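Local coordinates for acetyl-CoA acetyltransferase (Bacillus anthracis, PDB 3SS6), which probably catalyses the reversible condensation of two molecules of acetyl-CoA to acetoacetyl-CoA and free CoA, at residues Y280-G284 against P296-G301. Residue numbers count along the deposited sequence, not the author numbering.
Sequences YSVAG and PAIRKG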
loop_
_atom_site.group_PDB
_atom_site.type_symbol
_atom_site.label_atom_id
_atom_site.label_comp_id
_atom_site.label_asym_id
_atom_site.label_seq_id
_atom_site.Cartn_x
_atom_site.Cartn_y
_atom_site.Cartn_z
ATOM N N TYR A 280 8.621 7.760 42.809
ATOM C CA TYR A 280 7.799 7.649 41.611
ATOM C C TYR A 280 6.731 6.609 41.853
ATOM O O TYR A 280 6.897 5.731 42.710
ATOM C CB TYR A 280 8.638 7.292 40.365
ATOM C CG TYR A 280 9.691 6.234 40.623
ATOM C CD1 TYR A 280 9.378 4.878 40.562
ATOM C CD2 TYR A 280 10.995 6.592 40.948
ATOM C CE1 TYR A 280 10.340 3.918 40.815
ATOM C CE2 TYR A 280 11.959 5.638 41.198
ATOM C CZ TYR A 280 11.624 4.297 41.127
ATOM O OH TYR A 280 12.569 3.328 41.386
ATOM N N SER A 281 5.628 6.705 41.114
ATOM C CA SER A 281 4.509 5.803 41.336
ATOM C C SER A 281 3.709 5.561 40.058
ATOM O O SER A 281 3.708 6.387 39.143
ATOM C CB SER A 281 3.597 6.374 42.415
ATOM O OG SER A 281 3.185 7.675 42.048
ATOM N N VAL A 282 3.029 4.419 40.020
ATOM C CA VAL A 282 2.237 4.006 38.859
ATOM C C VAL A 282 0.904 3.448 39.355
ATOM O O VAL A 282 0.874 2.631 40.279
ATOM C CB VAL A 282 2.971 2.900 38.058
ATOM C CG1 VAL A 282 2.113 2.408 36.904
ATOM C CG2 VAL A 282 4.313 3.413 37.544
ATOM N N ALA A 283 -0.198 3.879 38.747
ATOM C CA ALA A 283 -1.517 3.388 39.158
ATOM C C ALA A 283 -2.366 3.025 37.944
ATOM O O ALA A 283 -2.361 3.736 36.942
ATOM C CB ALA A 283 -2.230 4.443 40.016
ATOM N N GLY A 284 -3.071 1.904 38.022
ATOM C CA GLY A 284 -3.954 1.504 36.938
ATOM C C GLY A 284 -5.412 1.860 37.176
ATOM O O GLY A 284 -5.944 1.655 38.269
ATOM N N PRO A 296 -4.888 8.844 41.314
ATOM C CA PRO A 296 -4.364 7.777 42.174
ATOM C C PRO A 296 -2.834 7.661 42.138
ATOM O O PRO A 296 -2.254 7.251 43.143
ATOM C CB PRO A 296 -5.017 6.507 41.607
ATOM C CG PRO A 296 -5.407 6.863 40.213
ATOM C CD PRO A 296 -5.775 8.320 40.259
ATOM N N ALA A 297 -2.199 7.996 41.016
ATOM C CA ALA A 297 -0.739 7.923 40.941
ATOM C C ALA A 297 -0.110 8.929 41.891
ATOM O O ALA A 297 0.821 8.608 42.630
ATOM C CB ALA A 297 -0.251 8.160 39.512
ATOM N N ILE A 298 -0.642 10.145 41.888
ATOM C CA ILE A 298 -0.126 11.179 42.784
ATOM C C ILE A 298 -0.402 10.826 44.246
ATOM O O ILE A 298 0.491 10.924 45.089
ATOM C CB ILE A 298 -0.659 12.574 42.411
ATOM C CG1 ILE A 298 -0.021 13.027 41.088
ATOM C CG2 ILE A 298 -0.376 13.591 43.532
ATOM C CD1 ILE A 298 -0.624 14.298 40.511
ATOM N N ARG A 299 -1.621 10.389 44.550
ATOM C CA ARG A 299 -1.948 10.031 45.930
ATOM C C ARG A 299 -1.039 8.919 46.431
ATOM O O ARG A 299 -0.507 9.000 47.537
ATOM C CB ARG A 299 -3.423 9.645 46.067
ATOM C CG ARG A 299 -4.367 10.820 45.843
ATOM C CD ARG A 299 -5.822 10.459 46.100
ATOM N NE ARG A 299 -6.635 11.659 46.300
ATOM C CZ ARG A 299 -7.761 11.929 45.643
ATOM N NH1 ARG A 299 -8.231 11.083 44.737
ATOM N NH2 ARG A 299 -8.424 13.047 45.903
ATOM N N LYS A 300 -0.852 7.895 45.599
ATOM C CA LYS A 300 -0.010 6.749 45.941
ATOM C C LYS A 300 1.424 7.196 46.217
ATOM O O LYS A 300 2.044 6.790 47.214
ATOM C CB LYS A 300 -0.041 5.736 44.789
ATOM C CG LYS A 300 0.712 4.436 45.022
ATOM C CD LYS A 300 0.492 3.492 43.839
ATOM C CE LYS A 300 1.220 2.167 44.002
ATOM N NZ LYS A 300 0.933 1.261 42.852
ATOM N N GLY A 301 1.939 8.047 45.338
ATOM C CA GLY A 301 3.298 8.550 45.449
ATOM C C GLY A 301 3.545 9.448 46.648
ATOM O O GLY A 301 4.609 9.376 47.262
HETATM O O HOH W 1 3.980 2.299 42.165
#
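Two side-chain-to-backbone hydrogen bonds tie strand 280-284 to helix 296-301. Ser281 OG donates to Ala297 O at 2.6 Å. That carbonyl also takes the helical bond from Gly301 N, 3.0 Å from Ala297 O, so the serine adds to the helix bonding. Lys300 carries its extended, all-trans side chain past the strand, and its NZ donates to Val282 O at 2.9 Å. It meets the amide of Val282 only through a water, which accepts from Val282 N at 3.2 Å and, weakly, from Lys300 NZ at 3.3 Å. Ser281 and Ala283 make backbone hydrogen bonds to Ala388 and Gly386 of the neighbouring strand 385-393.

Apolar packing is small and close. Ala283 CB lies 3.8 Å from Pro296 CB and 4.2 Å from Ala297 CB. Gly301 CA sits 3.5 Å from Ser281 OG; an ideal CB on Gly301 would lie 2.7 Å from that OG and clash.

The short axes come within 6.9 Å, with N-to-C directions 137° apart, so the helix runs back obliquely across the strand. Helix 294-305 follows strand 275-284 and packs back on one face of its sheet, as in the layered alpha/beta fold of thiolases. Tyr280 and Val282 point to the other face, toward helix 93-107 and the second subunit. Small residues permit the close approach, and main-chain carbonyls accept both direct hydrogen bonds, so the polar join needs no acceptor side chain.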